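Local atomic coordinates of chaperone SycD (Chlamydia pneumoniae, PDB entry 4NRH), a protein that acts as a type III secretion chaperone of the LcrH/SycD family, binds CopN and probably helps direct the secretion of translocator proteins. Residues 16-19 with 25-28; 32-37 with 86-91; 130-135 with 165-170; 69-74 with 100-105; 7-12 with 60-65. All coordinates share one frame; numbering follows the deposited sequence.

The five contacts run along an all-helical protein, and their chemistry follows their depth. Interactions 1 and 2 are buried, with carbon packing dominant and no hydrogen bond across their segments; they touch each other through Pro-28, Phe-27 and Ile-17, and both lie within reach of CopN. Interactions 3, 4 and 5 are partly buried and bring in side chains with polar ends, among them Glu-170, Ser-103, His-9 and Lys-62. Helix 9-19 serves interactions 1 and 5, whereas helix 57-72 serves interactions 4 and 5. Interactions 2 and 5 meet where Leu-86 packs on Leu-60 and Val-63. Interaction 3 lies on the far side of the chain's centre from interaction 1, about 40 Å between centres.

Interaction 1. Residues 16-19 with 25-28; sequences KIAA and FPFP
Ile-17 and Phe-27 form the heart of a contact that illustrates how a loop can be held to a helix by carbon atoms alone. The methyl CG2 of Ile-17, anti to the backbone N, does most of the touching: it comes to 3.5 Å from Phe-27 CZ, the far end of the ring, in an oblique approach. The two side chains cross at about a right angle; chi1 of Phe-27 (-50°) sets CG anti to the carbonyl carbon, and the end of the ring comes near the helix. A second apolar pair lies next to this one. Ala-18 CB rests 3.9 Å from Pro-26 CD, while CG of the same proline is 4.3 Å from Ile-17 CG2.

Within the loop the rings pack on one another. Pro-26 CG sits 3.8 Å above one face of the Phe-27 ring, and Phe-27 CD2 lies over one face of the Phe-25 ring, both offset toward the rim.

No hydrogen bond links the two segments; those of the loop use its backbone N and O atoms. Pro-26 is the centre of an inverse gamma turn, closed by a weak bond of 2.9 Å from Phe-27 N to Phe-25 O. The turn residues also form part of the CopN interface, with Pro-26 O bonded by Ser-278 and Phe-27 O by Arg-279 of CopN. On the helix 76-89 side, Phe-27 makes an edge-to-face pair with Trp-85 and touches Phe-88, while Ile-17 packs on Phe-89.

Interaction 2. Residues 32-37 with 86-91; sequences ESYLEG and LVFFNP
Tyr-34 and Leu-35 pack on Phe-88 and Val-87 in a buried contact, dominated by carbon and without a hydrogen bond across the segments, that joins the short helix 31-35 to the last turn of helix 76-89. The aromatic half is an oblique pair of rings tilted at 59°, with centroids 5.7 Å apart. Tyr-34 CE2 is the closest atom, 3.7 Å from Phe-88 CD1, and it arrives at the edge of the phenylalanine near the plane of that ring. Both side chains have CG anti to the backbone N (chi1 177° and 167°), which carries the rings out from their helices. The two side chains cross at about a right angle.

In this all-helical, TPR-family fold the short helix lies against the longer helix 76-89, and Glu-32 adds a hydrogen bond to Gln-112 of helix 110-123. The aliphatic half is a single valine methyl facing both leucine methyls almost equally: Val-87 CG1 is 3.7 Å from Leu-35 CD2 and 3.8 Å from Leu-35 CD1. Val-87 also packs on Phe-96 and Trp-97, and Phe-88 stacks with Tyr-49. Pro-28 touches both rings, while Tyr-34 makes backbone hydrogen bonds to CopN, whose Ala-284 and Ser-278 pack on Tyr-34 and Phe-88 respectively.

Interaction 3. Residues 130-135 with 165-170; sequences PHYYAY and NELKEE
Leu-167 lays one methyl over the ring of Tyr-132, a CH-pi contact that carries most of this interface. CD2 of Leu-167 stands 4.1 Å from the centroid of the Tyr-132 ring and 25° off the normal, displaced toward the CD1 rim, where the distance from Leu-167 CD2 to Tyr-132 CD1 is 3.8 Å. At the far end of the ring the phenol meets Glu-170: Tyr-132 OH is 3.8 Å from Glu-170 CG, a contact with the aliphatic part of the acid rather than a hydrogen bond. The bend at chi2 of Glu-170 (69°) turns its carboxylate aside from the run of its chain, and the carboxylate plane stands 76° from that of the ring.

Further out, Tyr-132 and Tyr-135 pack on Ile-174, while Leu-167 touches Pro-128. His-131 packs on Met-153 and Arg-157, and Tyr-135 on Leu-151. Helix 165-174 lies directly against helix 129-140, and Lys-168 also touches Trp-155 of helix 147-158, which comes between them in the chain, consistent with the C-terminal helix that commonly packs on the last helical pair of a TPR solenoid.

Interaction 4. Residues 69-74 with 100-105; sequences HAYLDK and LGASLH
The ring of Tyr-71 is met by helix 94-106 along its CD1 and CE1 side: the carbonyl O of Ala-102 lies at the edge, near the ring plane, and Ser-103 OG approaches obliquely. The serine hydroxyl is close, with Ser-103 OG 3.3 Å from Tyr-71 CD1, whereas Tyr-71 CE1 is 4.0 Å from Ala-102 O. At the outer end, Ala-102 CB touches the phenol, 3.9 Å from Tyr-71 OH, and stands 4.2 Å from Tyr-71 CE1. With chi1 at 177°, the tyrosine reaches across to helix 94-106, and the small side chains opposite are consistent with the close approach, 6.8 Å between the CA atoms of Tyr-71 and Ser-103.

No hydrogen bond spans the two segments; Ser-103 OG is bonded instead to Ser-79 OG and to Ser-99 O, one turn back. Just past Tyr-71, a Schellman motif with Lys-74 as its C-prime residue ends helix 57-72. The contact packs that helix on helix 94-106, part of a tetratricopeptide repeat in the same helical array. Helix 76-89 flanks it, its Ile-80 and Phe-83 packing on Ser-103, while Tyr-117 of helix 110-123 touches Ala-102.

Interaction 5. Residues 7-12 with 60-65; sequences MSHLNY and LEKVYK
His-9 and Leu-10, in the first turn of helix 9-19, pack on Lys-62 and Val-63 of helix 57-72, so the contact joins the N-terminal helix to the TPR-type helical scaffold. That first turn is N-capped: Ser-8 OG accepts a nearly straight bond from Asn-11 N (3.2 Å, 167° at the hydrogen).

The histidine meets the lysine by its face. Lys-62 CD stands 3.7 Å from the centroid of the His-9 ring and only 11° off the normal, a CH-pi contact over the centre of the imidazole. The lysine chain is extended beyond CG and passes obliquely across that face, from CB near CD2 to NZ near CE1, with Lys-62 NZ 3.9 Å from His-9 CE1. Asp-59 OD1 is hydrogen-bonded to His-9 NE2, which helps fix the rotation of the ring. Glu-66 bonds the backbone N of His-9, adding an acidic side chain at the helix start.

The neighbouring pair is buried and aliphatic, with Val-63 also resting on Leu-13, Val-82 and Leu-86. Its two methyls divide the work: Val-63 CG2 sits 4.0 Å from Leu-10 CA, and Val-63 CG1 lies 4.0 Å from Leu-10 CB.

Interaction 1. Residues 16-19 with 25-28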
# COMPACT_ATOMS: atom_id res chain seq x y z
N LYS D 16 3.56 -10.57 -8.73
CA LYS D 16 3.07 -10.33 -10.09
C LYS D 16 2.15 -9.11 -10.13
O LYS D 16 2.29 -8.24 -10.99
CB LYS D 16 2.35 -11.57 -10.62
CG LYS D 16 1.89 -11.48 -12.06
CD LYS D 16 1.49 -12.86 -12.58
CE LYS D 16 0.88 -12.78 -13.97
NZ LYS D 16 -0.34 -11.92 -14.00
N ILE D 17 1.21 -9.06 -9.19
CA ILE D 17 0.27 -7.94 -9.10
C ILE D 17 0.97 -6.64 -8.71
O ILE D 17 0.74 -5.60 -9.32
CB ILE D 17 -0.85 -8.24 -8.08
CG1 ILE D 17 -1.70 -9.42 -8.54
CG2 ILE D 17 -1.71 -7.01 -7.86
CD1 ILE D 17 -2.63 -9.95 -7.48
N ALA D 18 1.82 -6.71 -7.69
CA ALA D 18 2.54 -5.54 -7.19
C ALA D 18 3.41 -4.92 -8.28
O ALA D 18 3.47 -3.70 -8.42
CB ALA D 18 3.39 -5.91 -5.99
N ALA D 19 4.10 -5.78 -9.03
CA ALA D 19 4.98 -5.32 -10.10
C ALA D 19 4.22 -4.49 -11.14
O ALA D 19 4.67 -3.41 -11.51
CB ALA D 19 5.65 -6.51 -10.77
N PHE D 25 3.13 -1.90 -2.64
CA PHE D 25 2.30 -2.93 -2.04
C PHE D 25 0.83 -2.52 -2.12
O PHE D 25 0.31 -1.88 -1.20
CB PHE D 25 2.72 -3.16 -0.58
CG PHE D 25 2.04 -4.32 0.07
CD1 PHE D 25 2.35 -5.62 -0.30
CD2 PHE D 25 1.11 -4.12 1.08
CE1 PHE D 25 1.73 -6.70 0.31
CE2 PHE D 25 0.49 -5.19 1.69
CZ PHE D 25 0.80 -6.48 1.31
N PRO D 26 0.16 -2.88 -3.22
CA PRO D 26 -1.20 -2.41 -3.50
C PRO D 26 -2.28 -3.21 -2.78
O PRO D 26 -3.29 -3.58 -3.38
CB PRO D 26 -1.32 -2.61 -5.02
CG PRO D 26 -0.45 -3.78 -5.30
CD PRO D 26 0.70 -3.71 -4.31
N PHE D 27 -2.06 -3.47 -1.49
CA PHE D 27 -2.99 -4.26 -0.69
C PHE D 27 -3.11 -3.66 0.71
O PHE D 27 -2.24 -2.90 1.13
CB PHE D 27 -2.52 -5.71 -0.59
CG PHE D 27 -2.20 -6.33 -1.92
CD1 PHE D 27 -3.21 -6.71 -2.79
CD2 PHE D 27 -0.88 -6.55 -2.29
CE1 PHE D 27 -2.91 -7.29 -4.01
CE2 PHE D 27 -0.58 -7.13 -3.51
CZ PHE D 27 -1.59 -7.50 -4.37
N PRO D 28 -4.19 -3.99 1.43
CA PRO D 28 -4.27 -3.60 2.84
C PRO D 28 -3.16 -4.26 3.66
O PRO D 28 -2.77 -5.38 3.36
CB PRO D 28 -5.65 -4.11 3.27
CG PRO D 28 -6.43 -4.22 2.00
CD PRO D 28 -5.43 -4.62 0.96

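Interaction 2. Residues 32-37 with 86-91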
# COMPACT_ATOMS: atom_id res chain seq x y z
N GLU D 32 -6.80 -9.04 8.57
CA GLU D 32 -7.65 -9.40 9.70
C GLU D 32 -8.62 -8.27 10.02
O GLU D 32 -9.82 -8.49 10.19
CB GLU D 32 -6.82 -9.74 10.94
CG GLU D 32 -7.66 -10.15 12.13
CD GLU D 32 -6.85 -10.32 13.40
OE1 GLU D 32 -5.60 -10.23 13.33
OE2 GLU D 32 -7.46 -10.54 14.47
N SER D 33 -8.09 -7.05 10.10
CA SER D 33 -8.90 -5.87 10.39
C SER D 33 -9.79 -5.55 9.20
O SER D 33 -10.92 -5.09 9.36
CB SER D 33 -8.00 -4.68 10.72
OG SER D 33 -8.76 -3.50 10.89
N TYR D 34 -9.27 -5.78 8.00
CA TYR D 34 -9.97 -5.49 6.75
C TYR D 34 -11.21 -6.37 6.58
O TYR D 34 -12.20 -5.95 5.98
CB TYR D 34 -9.01 -5.66 5.57
CG TYR D 34 -9.63 -5.47 4.20
CD1 TYR D 34 -9.72 -4.21 3.63
CD2 TYR D 34 -10.07 -6.56 3.47
CE1 TYR D 34 -10.28 -4.03 2.38
CE2 TYR D 34 -10.62 -6.40 2.21
CZ TYR D 34 -10.72 -5.13 1.67
OH TYR D 34 -11.27 -4.95 0.42
N LEU D 35 -11.14 -7.59 7.10
CA LEU D 35 -12.21 -8.57 6.91
C LEU D 35 -13.19 -8.63 8.08
O LEU D 35 -14.19 -9.36 8.02
CB LEU D 35 -11.62 -9.96 6.66
CG LEU D 35 -10.87 -10.16 5.34
CD1 LEU D 35 -10.17 -11.51 5.31
CD2 LEU D 35 -11.81 -10.00 4.16
N GLU D 36 -12.91 -7.90 9.15
CA GLU D 36 -13.75 -7.92 10.35
C GLU D 36 -15.17 -7.43 10.06
O GLU D 36 -15.37 -6.35 9.50
CB GLU D 36 -13.11 -7.07 11.45
CG GLU D 36 -13.53 -7.46 12.87
CD GLU D 36 -14.94 -7.04 13.22
OE1 GLU D 36 -15.40 -5.99 12.71
OE2 GLU D 36 -15.59 -7.75 14.02
N GLY D 37 -16.15 -8.23 10.46
CA GLY D 37 -17.55 -7.87 10.32
C GLY D 37 -18.04 -7.91 8.88
O GLY D 37 -19.14 -7.44 8.58
N LEU D 86 -7.09 -15.45 0.14
CA LEU D 86 -8.05 -16.06 -0.77
C LEU D 86 -9.42 -15.40 -0.64
O LEU D 86 -10.09 -15.13 -1.64
CB LEU D 86 -8.17 -17.56 -0.49
CG LEU D 86 -7.03 -18.43 -1.01
CD1 LEU D 86 -7.19 -19.85 -0.50
CD2 LEU D 86 -6.99 -18.40 -2.52
N VAL D 87 -9.83 -15.14 0.59
CA VAL D 87 -11.09 -14.48 0.87
C VAL D 87 -11.06 -13.04 0.36
O VAL D 87 -12.06 -12.53 -0.14
CB VAL D 87 -11.41 -14.51 2.39
CG1 VAL D 87 -12.32 -13.37 2.78
CG2 VAL D 87 -12.01 -15.85 2.78
N PHE D 88 -9.89 -12.42 0.44
CA PHE D 88 -9.69 -11.07 -0.08
C PHE D 88 -9.90 -11.04 -1.60
O PHE D 88 -10.51 -10.11 -2.13
CB PHE D 88 -8.30 -10.56 0.28
CG PHE D 88 -7.89 -9.32 -0.47
CD1 PHE D 88 -8.26 -8.07 -0.02
CD2 PHE D 88 -7.11 -9.40 -1.62
CE1 PHE D 88 -7.89 -6.92 -0.70
CE2 PHE D 88 -6.73 -8.26 -2.30
CZ PHE D 88 -7.12 -7.02 -1.84
N PHE D 89 -9.39 -12.05 -2.28
CA PHE D 89 -9.49 -12.13 -3.73
C PHE D 89 -10.89 -12.53 -4.20
O PHE D 89 -11.41 -11.96 -5.15
CB PHE D 89 -8.45 -13.11 -4.28
CG PHE D 89 -7.05 -12.57 -4.27
CD1 PHE D 89 -6.78 -11.30 -4.75
CD2 PHE D 89 -6.00 -13.33 -3.78
CE1 PHE D 89 -5.50 -10.80 -4.74
CE2 PHE D 89 -4.71 -12.83 -3.77
CZ PHE D 89 -4.46 -11.56 -4.25
N ASN D 90 -11.48 -13.51 -3.53
CA ASN D 90 -12.83 -13.95 -3.87
C ASN D 90 -13.57 -14.42 -2.63
O ASN D 90 -13.48 -15.59 -2.26
CB ASN D 90 -12.78 -15.07 -4.92
CG ASN D 90 -14.14 -15.36 -5.54
OD1 ASN D 90 -15.19 -15.04 -4.97
ND2 ASN D 90 -14.13 -15.99 -6.71
N PRO D 91 -14.32 -13.51 -1.99
CA PRO D 91 -15.03 -13.79 -0.74
C PRO D 91 -16.33 -14.56 -0.93
O PRO D 91 -17.06 -14.78 0.03
CB PRO D 91 -15.32 -12.39 -0.19
CG PRO D 91 -15.45 -11.55 -1.40
CD PRO D 91 -14.47 -12.11 -2.41

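Interaction 3. Residues 130-135 with 165-170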
# COMPACT_ATOMS: atom_id res chain seq x y z
N PRO D 130 -21.57 -25.71 8.85
CA PRO D 130 -21.10 -24.42 9.36
C PRO D 130 -21.82 -24.00 10.65
O PRO D 130 -21.20 -23.41 11.53
CB PRO D 130 -21.43 -23.45 8.22
CG PRO D 130 -21.42 -24.29 7.01
CD PRO D 130 -21.95 -25.63 7.43
N HIS D 131 -23.10 -24.32 10.74
CA HIS D 131 -23.89 -24.04 11.93
C HIS D 131 -23.47 -24.90 13.12
O HIS D 131 -23.43 -24.43 14.25
CB HIS D 131 -25.38 -24.23 11.65
CG HIS D 131 -25.91 -23.34 10.56
ND1 HIS D 131 -26.19 -22.01 10.77
CD2 HIS D 131 -26.19 -23.60 9.26
CE1 HIS D 131 -26.63 -21.48 9.64
NE2 HIS D 131 -26.64 -22.42 8.71
N TYR D 132 -23.16 -26.17 12.85
CA TYR D 132 -22.73 -27.09 13.90
C TYR D 132 -21.42 -26.65 14.54
O TYR D 132 -21.27 -26.72 15.76
CB TYR D 132 -22.58 -28.51 13.34
CG TYR D 132 -21.98 -29.48 14.34
CD1 TYR D 132 -22.71 -29.93 15.43
CD2 TYR D 132 -20.68 -29.94 14.18
CE1 TYR D 132 -22.17 -30.82 16.34
CE2 TYR D 132 -20.13 -30.83 15.09
CZ TYR D 132 -20.88 -31.26 16.17
OH TYR D 132 -20.34 -32.15 17.07
N TYR D 133 -20.47 -26.22 13.72
CA TYR D 133 -19.18 -25.76 14.22
C TYR D 133 -19.32 -24.40 14.92
O TYR D 133 -18.52 -24.05 15.77
CB TYR D 133 -18.16 -25.68 13.09
CG TYR D 133 -17.64 -27.05 12.69
CD1 TYR D 133 -16.85 -27.79 13.55
CD2 TYR D 133 -17.95 -27.59 11.45
CE1 TYR D 133 -16.37 -29.04 13.19
CE2 TYR D 133 -17.49 -28.84 11.09
CZ TYR D 133 -16.70 -29.56 11.96
OH TYR D 133 -16.23 -30.80 11.60
N ALA D 134 -20.35 -23.65 14.53
CA ALA D 134 -20.70 -22.43 15.25
C ALA D 134 -21.21 -22.78 16.64
O ALA D 134 -20.90 -22.12 17.62
CB ALA D 134 -21.74 -21.63 14.48
N TYR D 135 -22.01 -23.85 16.71
CA TYR D 135 -22.52 -24.37 17.97
C TYR D 135 -21.38 -24.75 18.91
O TYR D 135 -21.40 -24.40 20.09
CB TYR D 135 -23.44 -25.57 17.73
CG TYR D 135 -23.44 -26.60 18.84
CD1 TYR D 135 -24.22 -26.43 19.97
CD2 TYR D 135 -22.67 -27.76 18.74
CE1 TYR D 135 -24.23 -27.37 20.98
CE2 TYR D 135 -22.67 -28.70 19.74
CZ TYR D 135 -23.45 -28.51 20.86
OH TYR D 135 -23.45 -29.45 21.87
N ASN D 165 -26.74 -37.41 7.48
CA ASN D 165 -27.25 -38.30 8.52
C ASN D 165 -26.30 -38.45 9.70
O ASN D 165 -26.74 -38.48 10.85
CB ASN D 165 -27.56 -39.68 7.94
CG ASN D 165 -28.24 -40.60 8.94
OD1 ASN D 165 -29.45 -40.52 9.14
ND2 ASN D 165 -27.45 -41.46 9.58
N GLU D 166 -25.01 -38.57 9.42
CA GLU D 166 -23.99 -38.66 10.46
C GLU D 166 -24.11 -37.50 11.45
O GLU D 166 -23.92 -37.68 12.65
CB GLU D 166 -22.59 -38.69 9.85
CG GLU D 166 -22.16 -40.06 9.35
CD GLU D 166 -20.74 -40.06 8.80
OE1 GLU D 166 -20.25 -38.98 8.42
OE2 GLU D 166 -20.13 -41.15 8.76
N LEU D 167 -24.41 -36.32 10.93
CA LEU D 167 -24.61 -35.14 11.76
C LEU D 167 -25.94 -35.21 12.50
O LEU D 167 -26.03 -34.83 13.67
CB LEU D 167 -24.55 -33.86 10.92
CG LEU D 167 -23.77 -32.66 11.47
CD1 LEU D 167 -24.01 -31.43 10.60
CD2 LEU D 167 -24.12 -32.37 12.92
N LYS D 168 -26.97 -35.69 11.81
CA LYS D 168 -28.30 -35.83 12.41
C LYS D 168 -28.27 -36.73 13.64
O LYS D 168 -28.92 -36.46 14.64
CB LYS D 168 -29.30 -36.38 11.38
CG LYS D 168 -30.67 -36.68 11.96
CD LYS D 168 -31.62 -37.25 10.91
CE LYS D 168 -33.01 -37.44 11.48
NZ LYS D 168 -33.93 -38.09 10.50
N GLU D 169 -27.49 -37.81 13.55
CA GLU D 169 -27.32 -38.73 14.67
C GLU D 169 -26.69 -38.02 15.86
O GLU D 169 -27.14 -38.17 17.00
CB GLU D 169 -26.45 -39.92 14.26
CG GLU D 169 -27.03 -40.77 13.13
CD GLU D 169 -28.13 -41.70 13.59
OE1 GLU D 169 -28.37 -41.79 14.82
OE2 GLU D 169 -28.76 -42.34 12.73
N GLU D 170 -25.64 -37.25 15.59
CA GLU D 170 -24.91 -36.53 16.63
C GLU D 170 -25.78 -35.53 17.39
O GLU D 170 -25.71 -35.46 18.62
CB GLU D 170 -23.71 -35.80 16.01
CG GLU D 170 -22.86 -35.04 17.02
CD GLU D 170 -22.10 -35.97 17.96
OE1 GLU D 170 -21.92 -37.16 17.61
OE2 GLU D 170 -21.67 -35.50 19.04

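Interaction 4. Residues 69-74 with 100-105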
# COMPACT_ATOMS: atom_id res chain seq x y z
N HIS D 69 -2.64 -27.58 2.80
CA HIS D 69 -1.45 -28.33 3.20
C HIS D 69 -0.90 -27.86 4.54
O HIS D 69 -0.54 -28.67 5.40
CB HIS D 69 -0.36 -28.22 2.13
CG HIS D 69 -0.61 -29.07 0.92
ND1 HIS D 69 -1.59 -30.05 0.89
CD2 HIS D 69 -0.01 -29.10 -0.29
CE1 HIS D 69 -1.58 -30.64 -0.29
NE2 HIS D 69 -0.63 -30.08 -1.03
N ALA D 70 -0.82 -26.54 4.72
CA ALA D 70 -0.34 -25.95 5.96
C ALA D 70 -1.24 -26.32 7.13
O ALA D 70 -0.76 -26.57 8.24
CB ALA D 70 -0.24 -24.44 5.82
N TYR D 71 -2.54 -26.35 6.88
CA TYR D 71 -3.52 -26.74 7.89
C TYR D 71 -3.30 -28.17 8.35
O TYR D 71 -3.36 -28.46 9.55
CB TYR D 71 -4.94 -26.57 7.34
CG TYR D 71 -6.03 -27.02 8.29
CD1 TYR D 71 -6.44 -26.20 9.33
CD2 TYR D 71 -6.65 -28.25 8.13
CE1 TYR D 71 -7.44 -26.61 10.20
CE2 TYR D 71 -7.65 -28.66 8.99
CZ TYR D 71 -8.04 -27.84 10.02
OH TYR D 71 -9.03 -28.24 10.88
N LEU D 72 -3.05 -29.07 7.40
CA LEU D 72 -2.82 -30.48 7.71
C LEU D 72 -1.50 -30.69 8.47
O LEU D 72 -1.33 -31.69 9.16
CB LEU D 72 -2.82 -31.31 6.43
CG LEU D 72 -4.13 -31.34 5.65
CD1 LEU D 72 -4.00 -32.22 4.41
CD2 LEU D 72 -5.28 -31.82 6.53
N ASP D 73 -0.58 -29.74 8.33
CA ASP D 73 0.70 -29.81 9.03
C ASP D 73 0.62 -29.14 10.40
O ASP D 73 1.64 -28.92 11.05
CB ASP D 73 1.80 -29.15 8.19
CG ASP D 73 2.18 -29.97 6.98
OD1 ASP D 73 1.94 -31.20 6.99
OD2 ASP D 73 2.71 -29.40 6.01
N LYS D 74 -0.60 -28.80 10.80
CA LYS D 74 -0.88 -28.14 12.08
C LYS D 74 -0.24 -26.75 12.16
O LYS D 74 -0.10 -26.19 13.24
CB LYS D 74 -0.42 -29.00 13.25
CG LYS D 74 -1.11 -30.35 13.35
CD LYS D 74 -0.30 -31.32 14.20
CE LYS D 74 -1.10 -32.57 14.52
NZ LYS D 74 -1.54 -33.28 13.29
N LEU D 100 -10.90 -21.12 6.59
CA LEU D 100 -10.43 -20.03 7.43
C LEU D 100 -11.00 -20.18 8.83
O LEU D 100 -10.30 -19.99 9.83
CB LEU D 100 -10.82 -18.67 6.83
CG LEU D 100 -10.56 -17.44 7.70
CD1 LEU D 100 -9.09 -17.37 8.12
CD2 LEU D 100 -10.97 -16.16 6.97
N GLY D 101 -12.29 -20.52 8.90
CA GLY D 101 -12.96 -20.73 10.17
C GLY D 101 -12.37 -21.88 10.96
O GLY D 101 -12.16 -21.78 12.16
N ALA D 102 -12.10 -22.99 10.26
CA ALA D 102 -11.51 -24.17 10.88
C ALA D 102 -10.12 -23.88 11.44
O ALA D 102 -9.77 -24.35 12.53
CB ALA D 102 -11.45 -25.31 9.89
N SER D 103 -9.34 -23.11 10.70
CA SER D 103 -7.99 -22.74 11.12
C SER D 103 -8.01 -21.85 12.36
O SER D 103 -7.23 -22.05 13.29
CB SER D 103 -7.25 -22.04 9.98
OG SER D 103 -7.01 -22.93 8.90
N LEU D 104 -8.91 -20.88 12.36
CA LEU D 104 -9.11 -20.02 13.52
C LEU D 104 -9.63 -20.83 14.71
O LEU D 104 -9.25 -20.57 15.86
CB LEU D 104 -10.08 -18.88 13.19
CG LEU D 104 -9.61 -17.85 12.17
CD1 LEU D 104 -10.78 -17.03 11.65
CD2 LEU D 104 -8.54 -16.94 12.77
N HIS D 105 -10.50 -21.79 14.42
CA HIS D 105 -11.04 -22.68 15.44
C HIS D 105 -9.92 -23.45 16.13
O HIS D 105 -9.84 -23.49 17.36
CB HIS D 105 -12.05 -23.65 14.80
CG HIS D 105 -12.80 -24.49 15.79
ND1 HIS D 105 -14.01 -25.09 15.48
CD2 HIS D 105 -12.53 -24.84 17.07
CE1 HIS D 105 -14.44 -25.76 16.53
NE2 HIS D 105 -13.57 -25.63 17.51

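Interaction 5. Residues 7-12 with 60-65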
# COMPACT_ATOMS: atom_id res chain seq x y z
N MET D 7 9.29 -20.97 -4.10
CA MET D 7 8.34 -19.89 -3.84
C MET D 7 6.90 -20.36 -4.00
O MET D 7 6.54 -20.97 -5.01
CB MET D 7 8.61 -18.70 -4.77
CG MET D 7 7.49 -17.66 -4.79
SD MET D 7 7.83 -16.25 -5.86
CE MET D 7 9.11 -15.41 -4.92
N SER D 8 6.08 -20.06 -3.00
CA SER D 8 4.66 -20.41 -3.04
C SER D 8 3.94 -19.64 -4.14
O SER D 8 4.34 -18.52 -4.49
CB SER D 8 4.01 -20.13 -1.68
OG SER D 8 3.58 -18.78 -1.59
N HIS D 9 2.89 -20.23 -4.70
CA HIS D 9 2.14 -19.61 -5.78
C HIS D 9 1.48 -18.31 -5.32
O HIS D 9 1.29 -17.39 -6.12
CB HIS D 9 1.09 -20.57 -6.33
CG HIS D 9 0.63 -20.23 -7.71
ND1 HIS D 9 1.46 -20.29 -8.81
CD2 HIS D 9 -0.58 -19.82 -8.18
CE1 HIS D 9 0.79 -19.93 -9.89
NE2 HIS D 9 -0.45 -19.64 -9.53
N LEU D 10 1.13 -18.24 -4.04
CA LEU D 10 0.54 -17.04 -3.47
C LEU D 10 1.49 -15.86 -3.58
O LEU D 10 1.11 -14.77 -4.01
CB LEU D 10 0.15 -17.27 -2.01
CG LEU D 10 -0.37 -16.04 -1.26
CD1 LEU D 10 -1.57 -15.44 -1.98
CD2 LEU D 10 -0.71 -16.38 0.18
N ASN D 11 2.74 -16.09 -3.18
CA ASN D 11 3.77 -15.05 -3.25
C ASN D 11 4.06 -14.66 -4.70
O ASN D 11 4.33 -13.50 -4.99
CB ASN D 11 5.05 -15.52 -2.57
CG ASN D 11 4.91 -15.60 -1.07
OD1 ASN D 11 4.33 -14.72 -0.44
ND2 ASN D 11 5.46 -16.66 -0.47
N TYR D 12 3.99 -15.64 -5.60
CA TYR D 12 4.14 -15.38 -7.02
C TYR D 12 3.07 -14.41 -7.53
O TYR D 12 3.37 -13.48 -8.27
CB TYR D 12 4.08 -16.69 -7.82
CG TYR D 12 3.84 -16.49 -9.30
CD1 TYR D 12 4.90 -16.18 -10.15
CD2 TYR D 12 2.57 -16.62 -9.85
CE1 TYR D 12 4.69 -16.00 -11.51
CE2 TYR D 12 2.35 -16.44 -11.20
CZ TYR D 12 3.41 -16.13 -12.03
OH TYR D 12 3.20 -15.95 -13.37
N LEU D 60 -6.12 -19.62 -7.88
CA LEU D 60 -6.64 -19.58 -6.52
C LEU D 60 -6.69 -20.98 -5.91
O LEU D 60 -6.48 -21.15 -4.71
CB LEU D 60 -8.03 -18.95 -6.48
CG LEU D 60 -8.11 -17.44 -6.74
CD1 LEU D 60 -9.48 -16.91 -6.38
CD2 LEU D 60 -7.02 -16.70 -5.97
N GLU D 61 -6.98 -21.97 -6.74
CA GLU D 61 -7.03 -23.36 -6.29
C GLU D 61 -5.65 -23.82 -5.82
O GLU D 61 -5.54 -24.52 -4.81
CB GLU D 61 -7.54 -24.28 -7.40
CG GLU D 61 -7.78 -25.71 -6.94
CD GLU D 61 -8.71 -25.80 -5.74
OE1 GLU D 61 -9.72 -25.06 -5.70
OE2 GLU D 61 -8.42 -26.60 -4.83
N LYS D 62 -4.61 -23.44 -6.56
CA LYS D 62 -3.24 -23.76 -6.16
C LYS D 62 -2.94 -23.18 -4.79
O LYS D 62 -2.34 -23.84 -3.94
CB LYS D 62 -2.24 -23.22 -7.18
CG LYS D 62 -2.26 -23.90 -8.54
CD LYS D 62 -1.25 -23.25 -9.48
CE LYS D 62 -1.24 -23.91 -10.85
NZ LYS D 62 -0.32 -23.20 -11.78
N VAL D 63 -3.36 -21.93 -4.59
CA VAL D 63 -3.17 -21.25 -3.32
C VAL D 63 -3.98 -21.92 -2.21
O VAL D 63 -3.51 -22.03 -1.07
CB VAL D 63 -3.57 -19.76 -3.43
CG1 VAL D 63 -3.43 -19.07 -2.08
CG2 VAL D 63 -2.71 -19.06 -4.47
N TYR D 64 -5.18 -22.37 -2.55
CA TYR D 64 -6.03 -23.06 -1.59
C TYR D 64 -5.37 -24.33 -1.05
O TYR D 64 -5.42 -24.60 0.15
CB TYR D 64 -7.39 -23.41 -2.21
CG TYR D 64 -8.32 -24.11 -1.25
CD1 TYR D 64 -8.81 -23.46 -0.13
CD2 TYR D 64 -8.72 -25.42 -1.47
CE1 TYR D 64 -9.66 -24.09 0.76
CE2 TYR D 64 -9.58 -26.06 -0.59
CZ TYR D 64 -10.05 -25.39 0.52
OH TYR D 64 -10.90 -26.02 1.40
N LYS D 65 -4.76 -25.10 -1.95
CA LYS D 65 -4.06 -26.31 -1.56
C LYS D 65 -2.88 -26.00 -0.65
O LYS D 65 -2.60 -26.74 0.29
CB LYS D 65 -3.59 -27.08 -2.80
CG LYS D 65 -4.72 -27.77 -3.55
CD LYS D 65 -4.21 -28.49 -4.79
CE LYS D 65 -3.20 -29.56 -4.43
NZ LYS D 65 -2.60 -30.19 -5.64